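PDB 4KH3: antigen 43 from Escherichia coli, which mediates bacterial self-association as the alpha domain of an autotransporter, clumping cells through a Velcro-like mechanism. Local coordinates for residues Thr423-Glu428 and Ser443-Gly448; Thr404-Gly409 and Gly429-Gln434. All blocks are in the same frame, centred on the assembly; numbering follows the deposited sequence.

How the contacts relate
Contact 1 pairs strands 423-426 and 443-446, which stack in successive turns of the beta-helix; contact 2 sits at the corner beside them, where 404-409 turns away from the same face and 429-434 starts the next one. Strand 404-407 is itself the neighbour of 423-426, with Thr425 hydrogen-bonded through its backbone to Thr404 and Leu406, and Ile426 packs on both Leu406 and Ala431. Contact 1 is a regular ladder of backbone bonds with a buried, largely apolar side that also takes in Lys446, and a polar outer side. Contact 2 buries less surface: one backbone bond between exposed turn residues, and one small apolar touch that is buried.

Contact 1: residues Thr423-Glu428 and Ser443-Gly448; sequences TLTIRE and SVEKSG
Two neighbouring rungs of the parallel beta-helix meet where Thr423-Ile426 runs alongside Ser443-Lys446, their directions 16° apart. Leu424 N donates to Ser443 O at 3.0 Å, Glu445 N to Leu424 O, Ile426 N to Glu445 O, and Ser447 N to Ile426 O at 2.8 Å, carrying the ladder just past the strand end. As in other beta-helical autotransporter stalks, alternate side chains face the interior. Here Leu424, Val444, Ile426 and Lys446 do so, the last three also resting on Leu452. Val444 CG1 lies 4.3 Å from Leu424 CG, and the aliphatic part of Lys446 crosses Ile426 obliquely, CD on CG2 at 3.6 Å. The lysine amine is gripped by carbonyls: NZ bonds Ser447 O at 2.7 Å, from above that carbonyl's plane, and also Gly450 O and Glu468 O. On the outer face Glu445 CG, anti to its own carbonyl carbon (chi1 -42°), lies against Thr423 CG2 at 3.6 Å, while Glu445 CB meets Thr425 OG1. One water ties Thr425 OG1, Ile426 O and Ser447 OG together, 2.7 Å from Ser447 OG.

Contact 2: residues Thr404-Gly409 and Gly429-Gln434; sequences TTLNNG and GDALLQ
The CB of Leu406 points toward 429-434 and meets Ala431 there, methylene against methyl, with the two CB atoms 3.8 Å apart. The methyl comes in beside the root of the leucine, so that it also lies 3.9 Å from Leu406 O. Leu406 CG stands beside its own backbone N (chi1 -55°), and the branched end leads off from the alanine methyl; the side chain also touches Val388, Leu412 and Ile426. Ala431 touches Ile426 as well, which makes the pair part of the apolar interior. The strands do not run side by side here. In this beta-helix, 404-407 belongs to one face of a rung, whereas 431-434 opens another face in the rung that follows, so the two segments come together at the corner where the chain turns. Beyond the leucine the contact passes to the turns themselves. Gly409 N donates to Asp430 O at 2.9 Å, the N-H approaching from 36° above the carbonyl plane. Asn408 starts its side chain away from the other segment, yet OD1 swings back to 3.7 Å from Gly429 CA. Its amide is held from the preceding rung, ND2 giving a hydrogen bond to Asn389 OD1. Asn407 also points away, and its OD1 accepts from Arg427 N. Asp430 sends its carboxylate outward from Gly409, where OD1 takes the N-H of Thr451 in the next rung while the backbone carbonyl faces back to Gly409.

Contact 1: residues Thr423-Glu428 and Ser443-Gly448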
ATOM      1  N   THR A 423       4.002  31.877 -27.729  1.00 39.42           N
ATOM      2  CA  THR A 423       2.555  31.854 -27.594  1.00 29.52           C
ATOM      3  C   THR A 423       2.031  30.984 -26.447  1.00 37.03           C
ATOM      4  O   THR A 423       2.233  29.777 -26.425  1.00 41.74           O
ATOM      5  CB  THR A 423       1.914  31.398 -28.897  1.00 41.12           C
ATOM      6  OG1 THR A 423       2.310  32.286 -29.948  1.00 57.26           O
ATOM      7  CG2 THR A 423       0.397  31.390 -28.772  1.00 42.84           C
ATOM      8  N   LEU A 424       1.355  31.615 -25.497  1.00 41.90           N
ATOM      9  CA  LEU A 424       0.621  30.900 -24.461  1.00 33.60           C
ATOM     10  C   LEU A 424      -0.851  30.863 -24.870  1.00 35.87           C
ATOM     11  O   LEU A 424      -1.465  31.902 -25.078  1.00 39.54           O
ATOM     12  CB  LEU A 424       0.787  31.615 -23.123  1.00 35.31           C
ATOM     13  CG  LEU A 424       0.035  31.054 -21.917  1.00 40.10           C
ATOM     14  CD1 LEU A 424       0.421  29.610 -21.695  1.00 35.53           C
ATOM     15  CD2 LEU A 424       0.315  31.883 -20.663  1.00 29.67           C
ATOM     16  N   THR A 425      -1.419  29.672 -25.012  1.00 33.45           N
ATOM     17  CA  THR A 425      -2.753  29.569 -25.591  1.00 37.00           C
ATOM     18  C   THR A 425      -3.704  28.677 -24.798  1.00 40.39           C
ATOM     19  O   THR A 425      -3.345  27.578 -24.372  1.00 36.22           O
ATOM     20  CB  THR A 425      -2.712  29.110 -27.079  1.00 33.42           C
ATOM     21  OG1 THR A 425      -4.041  29.086 -27.609  1.00 34.44           O
ATOM     22  CG2 THR A 425      -2.126  27.722 -27.212  1.00 32.35           C
ATOM     23  N   ILE A 426      -4.921  29.178 -24.608  1.00 36.32           N
ATOM     24  CA  ILE A 426      -5.998  28.428 -23.981  1.00 31.56           C
ATOM     25  C   ILE A 426      -7.092  28.245 -25.022  1.00 32.60           C
ATOM     26  O   ILE A 426      -7.647  29.217 -25.525  1.00 36.65           O
ATOM     27  CB  ILE A 426      -6.564  29.167 -22.754  1.00 32.32           C
ATOM     28  CG1 ILE A 426      -5.554  29.148 -21.606  1.00 24.12           C
ATOM     29  CG2 ILE A 426      -7.887  28.531 -22.303  1.00 24.91           C
ATOM     30  CD1 ILE A 426      -4.402  30.109 -21.742  1.00 29.64           C
ATOM     31  N   ARG A 427      -7.398  27.002 -25.359  1.00 36.03           N
ATOM     32  CA  ARG A 427      -8.277  26.746 -26.486  1.00 35.55           C
ATOM     33  C   ARG A 427      -9.589  26.045 -26.125  1.00 41.36           C
ATOM     34  O   ARG A 427     -10.523  26.004 -26.932  1.00 42.89           O
ATOM     35  CB  ARG A 427      -7.522  25.929 -27.528  1.00 37.03           C
ATOM     36  CG  ARG A 427      -6.223  26.579 -27.966  1.00 52.32           C
ATOM     37  CD  ARG A 427      -5.540  25.783 -29.068  1.00 60.61           C
ATOM     38  NE  ARG A 427      -6.438  25.544 -30.192  1.00 71.29           N
ATOM     39  CZ  ARG A 427      -6.512  24.395 -30.853  1.00 85.58           C
ATOM     40  NH1 ARG A 427      -5.734  23.377 -30.506  1.00 93.39           N
ATOM     41  NH2 ARG A 427      -7.363  24.260 -31.862  1.00 87.81           N
ATOM     42  N   GLU A 428      -9.669  25.516 -24.911  1.00 32.97           N
ATOM     43  CA  GLU A 428     -10.737  24.585 -24.559  1.00 36.97           C
ATOM     44  C   GLU A 428     -10.811  24.422 -23.039  1.00 34.82           C
ATOM     45  O   GLU A 428      -9.799  24.187 -22.389  1.00 34.13           O
ATOM     46  CB  GLU A 428     -10.443  23.240 -25.226  1.00 42.01           C
ATOM     47  CG  GLU A 428     -11.525  22.187 -25.118  1.00 53.11           C
ATOM     48  CD  GLU A 428     -11.093  20.869 -25.749  1.00 71.70           C
ATOM     49  OE1 GLU A 428     -10.019  20.843 -26.394  1.00 69.12           O
ATOM     50  OE2 GLU A 428     -11.819  19.860 -25.600  1.00 81.29           O
ATOM     51  N   SER A 443       2.681  36.589 -26.472  1.00 38.89           N
ATOM     52  CA  SER A 443       1.265  36.900 -26.396  1.00 49.71           C
ATOM     53  C   SER A 443       0.465  35.725 -25.834  1.00 50.24           C
ATOM     54  O   SER A 443       0.856  34.561 -25.987  1.00 40.72           O
ATOM     55  CB  SER A 443       0.732  37.316 -27.771  1.00 51.08           C
ATOM     56  OG  SER A 443       0.809  36.245 -28.695  1.00 58.28           O
ATOM     57  N   VAL A 444      -0.648  36.041 -25.174  1.00 48.43           N
ATOM     58  CA  VAL A 444      -1.592  35.032 -24.707  1.00 34.91           C
ATOM     59  C   VAL A 444      -2.807  34.984 -25.638  1.00 46.00           C
ATOM     60  O   VAL A 444      -3.336  36.031 -26.021  1.00 51.91           O
ATOM     61  CB  VAL A 444      -2.072  35.332 -23.284  1.00 37.38           C
ATOM     62  CG1 VAL A 444      -2.830  34.134 -22.726  1.00 29.61           C
ATOM     63  CG2 VAL A 444      -0.897  35.711 -22.381  1.00 26.12           C
ATOM     64  N   GLU A 445      -3.235  33.780 -26.015  1.00 37.37           N
ATOM     65  CA  GLU A 445      -4.427  33.605 -26.850  1.00 35.26           C
ATOM     66  C   GLU A 445      -5.507  32.899 -26.039  1.00 47.25           C
ATOM     67  O   GLU A 445      -5.251  31.850 -25.441  1.00 39.92           O
ATOM     68  CB  GLU A 445      -4.122  32.746 -28.077  1.00 42.10           C
ATOM     69  CG  GLU A 445      -2.801  33.040 -28.760  1.00 60.79           C
ATOM     70  CD  GLU A 445      -2.913  34.121 -29.813  1.00 71.21           C
ATOM     71  OE1 GLU A 445      -3.987  34.217 -30.456  1.00 69.43           O
ATOM     72  OE2 GLU A 445      -1.925  34.872 -29.994  1.00 64.12           O
ATOM     73  N   LYS A 446      -6.711  33.465 -26.016  1.00 33.99           N
ATOM     74  CA  LYS A 446      -7.819  32.837 -25.306  1.00 35.16           C
ATOM     75  C   LYS A 446      -8.998  32.564 -26.234  1.00 38.06           C
ATOM     76  O   LYS A 446      -9.610  33.483 -26.779  1.00 39.37           O
ATOM     77  CB  LYS A 446      -8.263  33.683 -24.109  1.00 37.21           C
ATOM     78  CG  LYS A 446      -9.552  33.194 -23.452  1.00 33.12           C
ATOM     79  CD  LYS A 446      -9.436  31.756 -22.959  1.00 37.88           C
ATOM     80  CE  LYS A 446     -10.726  31.276 -22.274  1.00 31.52           C
ATOM     81  NZ  LYS A 446     -11.822  30.932 -23.237  1.00 29.85           N
ATOM     82  N   SER A 447      -9.300  31.287 -26.413  1.00 31.50           N
ATOM     83  CA  SER A 447     -10.437  30.875 -27.213  1.00 34.01           C
ATOM     84  C   SER A 447     -11.201  29.797 -26.463  1.00 32.10           C
ATOM     85  O   SER A 447     -10.859  29.458 -25.324  1.00 31.36           O
ATOM     86  CB  SER A 447      -9.987  30.381 -28.591  1.00 36.29           C
ATOM     87  OG  SER A 447      -8.990  29.384 -28.474  1.00 51.53           O
ATOM     88  N   GLY A 448     -12.244  29.266 -27.088  1.00 30.99           N
ATOM     89  CA  GLY A 448     -13.153  28.370 -26.393  1.00 30.48           C
ATOM     90  C   GLY A 448     -14.002  29.107 -25.364  1.00 36.70           C
ATOM     91  O   GLY A 448     -13.713  30.254 -24.997  1.00 31.94           O
TER
HETATM   92  O   HOH W   1      -6.623  30.629 -28.190  1.00 44.83           O

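Contact 2: residues Thr404-Gly409 and Gly429-Gln434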
ATOM      1  N   THR A 404       2.751  27.038 -25.791  1.00 37.12           N
ATOM      2  CA  THR A 404       2.357  26.501 -24.496  1.00 31.20           C
ATOM      3  C   THR A 404       0.827  26.518 -24.371  1.00 36.31           C
ATOM      4  O   THR A 404       0.204  27.576 -24.336  1.00 32.51           O
ATOM      5  CB  THR A 404       2.978  27.315 -23.357  1.00 30.22           C
ATOM      6  OG1 THR A 404       4.407  27.254 -23.451  1.00 38.69           O
ATOM      7  CG2 THR A 404       2.541  26.773 -22.008  1.00 31.59           C
ATOM      8  N   THR A 405       0.232  25.333 -24.304  1.00 30.88           N
ATOM      9  CA  THR A 405      -1.212  25.189 -24.332  1.00 26.72           C
ATOM     10  C   THR A 405      -1.790  24.800 -22.972  1.00 31.65           C
ATOM     11  O   THR A 405      -1.321  23.855 -22.330  1.00 32.29           O
ATOM     12  CB  THR A 405      -1.612  24.151 -25.372  1.00 34.29           C
ATOM     13  OG1 THR A 405      -1.088  24.541 -26.649  1.00 33.58           O
ATOM     14  CG2 THR A 405      -3.125  24.023 -25.447  1.00 28.98           C
ATOM     15  N   LEU A 406      -2.799  25.547 -22.532  1.00 32.38           N
ATOM     16  CA  LEU A 406      -3.471  25.279 -21.265  1.00 29.32           C
ATOM     17  C   LEU A 406      -4.948  24.997 -21.510  1.00 33.72           C
ATOM     18  O   LEU A 406      -5.699  25.902 -21.849  1.00 34.17           O
ATOM     19  CB  LEU A 406      -3.326  26.472 -20.324  1.00 25.21           C
ATOM     20  CG  LEU A 406      -1.904  26.961 -20.035  1.00 30.73           C
ATOM     21  CD1 LEU A 406      -1.950  28.144 -19.083  1.00 22.47           C
ATOM     22  CD2 LEU A 406      -0.997  25.848 -19.481  1.00 31.95           C
ATOM     23  N   ASN A 407      -5.354  23.740 -21.354  1.00 32.92           N
ATOM     24  CA  ASN A 407      -6.735  23.330 -21.592  1.00 28.96           C
ATOM     25  C   ASN A 407      -7.344  22.581 -20.403  1.00 32.46           C
ATOM     26  O   ASN A 407      -6.624  22.038 -19.562  1.00 30.35           O
ATOM     27  CB  ASN A 407      -6.831  22.413 -22.814  1.00 28.58           C
ATOM     28  CG  ASN A 407      -6.604  23.137 -24.126  1.00 35.67           C
ATOM     29  OD1 ASN A 407      -6.812  24.343 -24.236  1.00 33.95           O
ATOM     30  ND2 ASN A 407      -6.198  22.386 -25.146  1.00 31.30           N
ATOM     31  N   ASN A 408      -8.675  22.584 -20.348  1.00 33.46           N
ATOM     32  CA  ASN A 408      -9.458  21.642 -19.550  1.00 31.04           C
ATOM     33  C   ASN A 408      -9.018  21.411 -18.112  1.00 32.79           C
ATOM     34  O   ASN A 408      -8.807  20.270 -17.710  1.00 31.61           O
ATOM     35  CB  ASN A 408      -9.485  20.292 -20.259  1.00 31.77           C
ATOM     36  CG  ASN A 408     -10.118  20.374 -21.625  1.00 34.00           C
ATOM     37  OD1 ASN A 408     -11.155  21.009 -21.799  1.00 40.74           O
ATOM     38  ND2 ASN A 408      -9.498  19.734 -22.605  1.00 35.93           N
ATOM     39  N   GLY A 409      -8.891  22.482 -17.338  1.00 25.95           N
ATOM     40  CA  GLY A 409      -8.558  22.347 -15.935  1.00 29.00           C
ATOM     41  C   GLY A 409      -7.075  22.502 -15.667  1.00 33.51           C
ATOM     42  O   GLY A 409      -6.614  22.324 -14.538  1.00 36.31           O
ATOM     43  N   GLY A 429     -12.004  24.565 -22.471  1.00 32.77           N
ATOM     44  CA  GLY A 429     -12.178  24.499 -21.030  1.00 26.42           C
ATOM     45  C   GLY A 429     -11.543  25.647 -20.255  1.00 32.63           C
ATOM     46  O   GLY A 429     -11.337  26.739 -20.775  1.00 30.55           O
ATOM     47  N   ASP A 430     -11.243  25.395 -18.989  1.00 32.37           N
ATOM     48  CA  ASP A 430     -10.747  26.433 -18.104  1.00 28.97           C
ATOM     49  C   ASP A 430      -9.246  26.302 -17.934  1.00 36.18           C
ATOM     50  O   ASP A 430      -8.677  25.246 -18.200  1.00 36.71           O
ATOM     51  CB  ASP A 430     -11.397  26.300 -16.725  1.00 33.06           C
ATOM     52  CG  ASP A 430     -12.867  26.682 -16.719  1.00 30.49           C
ATOM     53  OD1 ASP A 430     -13.385  27.183 -17.743  1.00 32.48           O
ATOM     54  OD2 ASP A 430     -13.502  26.499 -15.662  1.00 40.05           O
ATOM     55  N   ALA A 431      -8.610  27.369 -17.465  1.00 31.24           N
ATOM     56  CA  ALA A 431      -7.193  27.327 -17.150  1.00 25.42           C
ATOM     57  C   ALA A 431      -6.885  28.288 -16.009  1.00 30.70           C
ATOM     58  O   ALA A 431      -7.572  29.290 -15.837  1.00 31.81           O
ATOM     59  CB  ALA A 431      -6.360  27.658 -18.384  1.00 24.29           C
ATOM     60  N   LEU A 432      -5.865  27.971 -15.220  1.00 33.35           N
ATOM     61  CA  LEU A 432      -5.442  28.850 -14.135  1.00 32.95           C
ATOM     62  C   LEU A 432      -3.957  29.137 -14.260  1.00 33.02           C
ATOM     63  O   LEU A 432      -3.147  28.218 -14.315  1.00 33.62           O
ATOM     64  CB  LEU A 432      -5.730  28.222 -12.764  1.00 22.61           C
ATOM     65  CG  LEU A 432      -5.290  29.044 -11.547  1.00 32.90           C
ATOM     66  CD1 LEU A 432      -6.003  30.377 -11.536  1.00 32.88           C
ATOM     67  CD2 LEU A 432      -5.531  28.309 -10.215  1.00 29.95           C
ATOM     68  N   LEU A 433      -3.610  30.416 -14.327  1.00 29.09           N
ATOM     69  CA  LEU A 433      -2.225  30.843 -14.243  1.00 26.78           C
ATOM     70  C   LEU A 433      -2.130  31.613 -12.953  1.00 33.98           C
ATOM     71  O   LEU A 433      -2.875  32.567 -12.748  1.00 38.88           O
ATOM     72  CB  LEU A 433      -1.860  31.743 -15.416  1.00 31.50           C
ATOM     73  CG  LEU A 433      -0.616  32.619 -15.282  1.00 31.21           C
ATOM     74  CD1 LEU A 433       0.631  31.784 -15.180  1.00 37.26           C
ATOM     75  CD2 LEU A 433      -0.519  33.554 -16.471  1.00 40.52           C
ATOM     76  N   GLN A 434      -1.242  31.189 -12.065  1.00 34.01           N
ATOM     77  CA  GLN A 434      -1.211  31.783 -10.738  1.00 36.54           C
ATOM     78  C   GLN A 434       0.195  31.940 -10.185  1.00 43.88           C
ATOM     79  O   GLN A 434       1.086  31.137 -10.471  1.00 39.45           O
ATOM     80  CB  GLN A 434      -2.039  30.947  -9.768  1.00 36.46           C
ATOM     81  CG  GLN A 434      -1.507  29.541  -9.579  1.00 43.28           C
ATOM     82  CD  GLN A 434      -2.232  28.781  -8.494  1.00 42.19           C
ATOM     83  OE1 GLN A 434      -2.937  29.368  -7.672  1.00 45.81           O
ATOM     84  NE2 GLN A 434      -2.067  27.463  -8.488  1.00 41.81           N
TER